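Aminomethyltransferase (Bartonella henselae, PDB 3GIR) belongs to the aminomethyltransferase (T-protein) family, pairing a folate-binding domain with a C-terminal barrel domain. Local coordinates at residues F97-L109 with A281-Y293. Numbering follows the deposited sequence.
Sequences FLSYALPVDAALL and AVPKNVREKAQFY
Pro103, at the centre of an inverse gamma turn, sets its CB over the middle of one face of the Phe292 ring, 3.5 Å from the centroid and 5° off the ring normal, a CH-pi contact. With CG between the backbone N and the carbonyl carbon (chi1 58°), the Phe292 ring is carried to the proline, and the turn about the next bond presents its face. Val282 closes on the same proline, its CG2 3.8 Å from Pro103 CB, while the two methyls of Val286 lie along the backbone from Pro103 to Asp105, CG1 by the Pro103 carbonyl and CG2 by Asp105 N. Tyr100 and Tyr293 run side by side, the Tyr100 hydroxyl reaching the edge of the Tyr293 ring.

Among polar contacts, a nearly straight bond from Tyr293 N to Tyr100 O (2.7 Å, 168°) ties the end of one helix to the loop after the other. Asp105 OD2 forms a salt bridge with Lys289 NZ at 2.7 Å, the ammonium coming from above the carboxylate plane, and takes a weak bond from Asn285 ND2. One water donates to both Ala101 O and Tyr293 O, joining the two backbones.

The contact thus illustrates how the end of helix 94-101 and the turn after it, within the folate-binding family region, dock on helix 284-289 and its flanking loops. Helix 295-304 packs against Val282 and Arg287, strand 114-120 touches Pro103 and Val282, and Arg159 of helix 149-159 makes a cation-pi contact with Tyr293.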
loop_
_atom_site.group_PDB
_atom_site.type_symbol
_atom_site.label_atom_id
_atom_site.label_comp_id
_atom_site.label_asym_id
_atom_site.label_seq_id
_atom_site.Cartn_x
_atom_site.Cartn_y
_atom_site.Cartn_z
ATOM N N PHE A 97 21.941 -8.010 -6.016
ATOM C CA PHE A 97 20.818 -8.870 -5.796
ATOM C C PHE A 97 19.480 -8.106 -6.028
ATOM O O PHE A 97 18.558 -8.587 -6.733
ATOM C CB PHE A 97 20.864 -9.445 -4.415
ATOM C CG PHE A 97 19.536 -10.004 -3.978
ATOM C CD1 PHE A 97 18.860 -10.989 -4.711
ATOM C CD2 PHE A 97 18.942 -9.498 -2.826
ATOM C CE1 PHE A 97 17.641 -11.431 -4.295
ATOM C CE2 PHE A 97 17.668 -9.903 -2.473
ATOM C CZ PHE A 97 17.042 -10.868 -3.165
ATOM N N LEU A 98 19.383 -6.919 -5.436
ATOM C CA LEU A 98 18.146 -6.126 -5.512
ATOM C C LEU A 98 17.831 -5.699 -6.913
ATOM O O LEU A 98 16.671 -5.710 -7.316
ATOM C CB LEU A 98 18.132 -4.965 -4.488
ATOM C CG LEU A 98 17.940 -5.485 -3.060
ATOM C CD1 LEU A 98 18.345 -4.318 -2.129
ATOM C CD2 LEU A 98 16.481 -5.952 -2.798
ATOM N N SER A 99 18.869 -5.370 -7.683
ATOM C CA SER A 99 18.639 -4.962 -9.088
ATOM C C SER A 99 18.280 -6.117 -10.006
ATOM O O SER A 99 17.785 -5.900 -11.086
ATOM C CB SER A 99 19.883 -4.224 -9.603
ATOM O OG SER A 99 20.267 -3.205 -8.747
ATOM N N TYR A 100 18.498 -7.337 -9.569
ATOM C CA TYR A 100 17.978 -8.520 -10.250
ATOM C C TYR A 100 16.585 -8.907 -9.783
ATOM O O TYR A 100 15.671 -9.184 -10.571
ATOM C CB TYR A 100 18.939 -9.657 -10.031
ATOM C CG TYR A 100 18.412 -10.985 -10.497
ATOM C CD1 TYR A 100 18.197 -11.234 -11.848
ATOM C CD2 TYR A 100 18.121 -11.992 -9.614
ATOM C CE1 TYR A 100 17.696 -12.433 -12.277
ATOM C CE2 TYR A 100 17.649 -13.220 -10.039
ATOM C CZ TYR A 100 17.456 -13.433 -11.412
ATOM O OH TYR A 100 16.931 -14.612 -11.868
ATOM N N ALA A 101 16.389 -8.881 -8.459
ATOM C CA ALA A 101 15.114 -9.331 -7.912
ATOM C C ALA A 101 13.975 -8.431 -8.251
ATOM O O ALA A 101 12.842 -8.889 -8.445
ATOM C CB ALA A 101 15.176 -9.551 -6.339
ATOM N N LEU A 102 14.259 -7.125 -8.263
ATOM C CA LEU A 102 13.224 -6.090 -8.455
ATOM C C LEU A 102 13.624 -5.171 -9.592
ATOM O O LEU A 102 14.838 -4.956 -9.789
ATOM C CB LEU A 102 13.101 -5.212 -7.210
ATOM C CG LEU A 102 12.779 -5.933 -5.916
ATOM C CD1 LEU A 102 12.873 -4.975 -4.694
ATOM C CD2 LEU A 102 11.362 -6.593 -5.960
ATOM N N PRO A 103 12.630 -4.485 -10.187
ATOM C CA PRO A 103 12.963 -3.526 -11.271
ATOM C C PRO A 103 13.409 -2.160 -10.741
ATOM O O PRO A 103 12.745 -1.146 -10.959
ATOM C CB PRO A 103 11.651 -3.424 -12.062
ATOM C CG PRO A 103 10.597 -3.657 -11.006
ATOM C CD PRO A 103 11.192 -4.633 -10.007
ATOM N N VAL A 104 14.582 -2.146 -10.107
ATOM C CA VAL A 104 15.166 -0.976 -9.484
ATOM C C VAL A 104 16.631 -0.909 -9.877
ATOM O O VAL A 104 17.225 -1.902 -10.293
ATOM C CB VAL A 104 15.052 -1.041 -7.925
ATOM C CG1 VAL A 104 13.582 -1.206 -7.467
ATOM C CG2 VAL A 104 15.932 -2.182 -7.316
ATOM N N ASP A 105 17.194 0.279 -9.835
ATOM C CA ASP A 105 18.660 0.422 -9.853
ATOM C C ASP A 105 19.086 0.722 -8.416
ATOM O O ASP A 105 19.135 1.852 -7.980
ATOM C CB ASP A 105 19.137 1.521 -10.833
ATOM C CG ASP A 105 20.664 1.515 -11.007
ATOM O OD1 ASP A 105 21.351 0.856 -10.170
ATOM O OD2 ASP A 105 21.175 2.184 -11.958
ATOM N N ALA A 106 19.325 -0.342 -7.673
ATOM C CA ALA A 106 19.602 -0.238 -6.263
ATOM C C ALA A 106 20.881 0.580 -5.987
ATOM O O ALA A 106 20.985 1.194 -4.930
ATOM C CB ALA A 106 19.647 -1.655 -5.605
ATOM N N ALA A 107 21.825 0.582 -6.929
ATOM C CA ALA A 107 23.083 1.300 -6.743
ATOM C C ALA A 107 22.800 2.803 -6.731
ATOM O O ALA A 107 23.410 3.551 -5.959
ATOM C CB ALA A 107 24.112 0.917 -7.858
ATOM N N LEU A 108 21.825 3.254 -7.507
ATOM C CA LEU A 108 21.500 4.706 -7.580
ATOM C C LEU A 108 20.651 5.181 -6.410
ATOM O O LEU A 108 20.604 6.358 -6.128
ATOM C CB LEU A 108 20.752 5.046 -8.877
ATOM C CG LEU A 108 21.433 4.788 -10.223
ATOM C CD1 LEU A 108 20.577 5.381 -11.366
ATOM C CD2 LEU A 108 22.917 5.278 -10.280
ATOM N N LEU A 109 19.946 4.291 -5.717
ATOM C CA LEU A 109 19.139 4.711 -4.570
ATOM C C LEU A 109 20.054 5.312 -3.504
ATOM O O LEU A 109 21.025 4.689 -3.095
ATOM C CB LEU A 109 18.398 3.478 -4.028
ATOM C CG LEU A 109 17.170 3.694 -3.190
ATOM C CD1 LEU A 109 16.181 4.662 -3.895
ATOM C CD2 LEU A 109 16.510 2.362 -2.793
ATOM N N ALA A 281 6.831 3.411 -11.921
ATOM C CA ALA A 281 7.754 2.940 -10.877
ATOM C C ALA A 281 9.091 2.404 -11.403
ATOM O O ALA A 281 9.988 2.122 -10.581
ATOM C CB ALA A 281 7.053 1.877 -9.991
ATOM N N VAL A 282 9.221 2.176 -12.721
ATOM C CA VAL A 282 10.416 1.630 -13.340
ATOM C C VAL A 282 10.958 2.703 -14.270
ATOM O O VAL A 282 10.383 2.925 -15.340
ATOM C CB VAL A 282 10.142 0.360 -14.159
ATOM C CG1 VAL A 282 11.412 -0.292 -14.671
ATOM C CG2 VAL A 282 9.374 -0.674 -13.343
ATOM N N PRO A 283 12.028 3.414 -13.835
ATOM C CA PRO A 283 12.617 4.496 -14.660
ATOM C C PRO A 283 13.220 3.971 -15.954
ATOM O O PRO A 283 13.444 2.777 -16.105
ATOM C CB PRO A 283 13.682 5.123 -13.753
ATOM C CG PRO A 283 13.400 4.617 -12.356
ATOM C CD PRO A 283 12.665 3.293 -12.507
ATOM N N LYS A 284 13.385 4.873 -16.919
ATOM C CA LYS A 284 13.906 4.531 -18.243
ATOM C C LYS A 284 15.227 3.777 -18.179
ATOM O O LYS A 284 15.400 2.808 -18.881
ATOM C CB LYS A 284 14.063 5.803 -19.139
ATOM N N ASN A 285 16.148 4.182 -17.322
ATOM C CA ASN A 285 17.472 3.519 -17.279
ATOM C C ASN A 285 17.369 2.045 -16.870
ATOM O O ASN A 285 18.068 1.161 -17.363
ATOM C CB ASN A 285 18.516 4.312 -16.425
ATOM C CG ASN A 285 18.466 4.016 -14.896
ATOM O OD1 ASN A 285 17.553 4.470 -14.189
ATOM N ND2 ASN A 285 19.514 3.316 -14.372
ATOM N N VAL A 286 16.415 1.776 -16.003
ATOM C CA VAL A 286 16.212 0.421 -15.545
ATOM C C VAL A 286 15.584 -0.412 -16.643
ATOM O O VAL A 286 15.882 -1.607 -16.784
ATOM C CB VAL A 286 15.295 0.428 -14.270
ATOM C CG1 VAL A 286 14.989 -1.038 -13.850
ATOM C CG2 VAL A 286 15.961 1.249 -13.111
ATOM N N ARG A 287 14.664 0.203 -17.387
ATOM C CA ARG A 287 14.042 -0.471 -18.532
ATOM C C ARG A 287 15.076 -0.798 -19.591
ATOM O O ARG A 287 15.101 -1.889 -20.154
ATOM C CB ARG A 287 12.949 0.414 -19.151
ATOM C CG ARG A 287 11.729 0.664 -18.272
ATOM C CD ARG A 287 10.677 1.525 -18.986
ATOM N NE ARG A 287 9.785 2.177 -18.029
ATOM C CZ ARG A 287 8.679 2.852 -18.323
ATOM N NH1 ARG A 287 8.278 2.995 -19.581
ATOM N NH2 ARG A 287 7.966 3.392 -17.341
ATOM N N GLU A 288 15.967 0.148 -19.800
ATOM C CA GLU A 288 16.990 0.002 -20.841
ATOM C C GLU A 288 18.035 -1.034 -20.468
ATOM O O GLU A 288 18.429 -1.833 -21.313
ATOM C CB GLU A 288 17.574 1.365 -21.185
ATOM C CG GLU A 288 16.514 2.182 -21.944
ATOM C CD GLU A 288 16.936 3.591 -22.361
ATOM O OE1 GLU A 288 17.977 4.098 -21.853
ATOM O OE2 GLU A 288 16.175 4.194 -23.176
ATOM N N LYS A 289 18.426 -1.086 -19.194
ATOM C CA LYS A 289 19.343 -2.126 -18.739
ATOM C C LYS A 289 18.685 -3.511 -18.738
ATOM O O LYS A 289 19.316 -4.517 -19.042
ATOM C CB LYS A 289 19.858 -1.787 -17.354
ATOM C CG LYS A 289 21.176 -1.043 -17.386
ATOM C CD LYS A 289 21.725 -0.779 -15.990
ATOM C CE LYS A 289 20.969 0.348 -15.294
ATOM N NZ LYS A 289 21.895 1.077 -14.361
ATOM N N ALA A 290 17.400 -3.566 -18.360
ATOM C CA ALA A 290 16.644 -4.811 -18.444
ATOM C C ALA A 290 17.292 -5.957 -17.691
ATOM O O ALA A 290 17.250 -7.088 -18.149
ATOM C CB ALA A 290 16.400 -5.214 -19.923
ATOM N N GLN A 291 17.796 -5.699 -16.492
ATOM C CA GLN A 291 18.500 -6.757 -15.744
ATOM C C GLN A 291 17.627 -7.439 -14.667
ATOM O O GLN A 291 18.063 -8.392 -14.049
ATOM C CB GLN A 291 19.823 -6.270 -15.192
ATOM C CG GLN A 291 19.731 -5.227 -14.121
ATOM C CD GLN A 291 21.088 -4.747 -13.579
ATOM O OE1 GLN A 291 21.554 -3.631 -13.897
ATOM N NE2 GLN A 291 21.708 -5.571 -12.731
ATOM N N PHE A 292 16.423 -6.927 -14.457
ATOM C CA PHE A 292 15.549 -7.496 -13.434
ATOM C C PHE A 292 14.769 -8.700 -13.913
ATOM O O PHE A 292 14.432 -8.836 -15.122
ATOM C CB PHE A 292 14.578 -6.448 -12.898
ATOM C CG PHE A 292 13.690 -5.796 -13.939
ATOM C CD1 PHE A 292 12.446 -6.262 -14.201
ATOM C CD2 PHE A 292 14.078 -4.632 -14.577
ATOM C CE1 PHE A 292 11.622 -5.640 -15.139
ATOM C CE2 PHE A 292 13.201 -4.016 -15.484
ATOM C CZ PHE A 292 12.003 -4.543 -15.729
ATOM N N TYR A 293 14.404 -9.552 -12.961
ATOM C CA TYR A 293 13.541 -10.702 -13.158
ATOM C C TYR A 293 12.160 -10.226 -13.681
ATOM O O TYR A 293 11.518 -9.402 -13.058
ATOM C CB TYR A 293 13.374 -11.461 -11.825
ATOM C CG TYR A 293 12.816 -12.849 -11.969
ATOM C CD1 TYR A 293 13.658 -13.964 -11.926
ATOM C CD2 TYR A 293 11.489 -13.072 -12.230
ATOM C CE1 TYR A 293 13.158 -15.261 -12.125
ATOM C CE2 TYR A 293 10.971 -14.359 -12.382
ATOM C CZ TYR A 293 11.818 -15.456 -12.353
ATOM O OH TYR A 293 11.288 -16.716 -12.526
HETATM O O HOH W 1 10.882 -8.647 -10.381
HETATM O O HOH W 2 10.607 -0.153 -9.385
HETATM O O HOH W 3 12.916 1.881 -9.824
#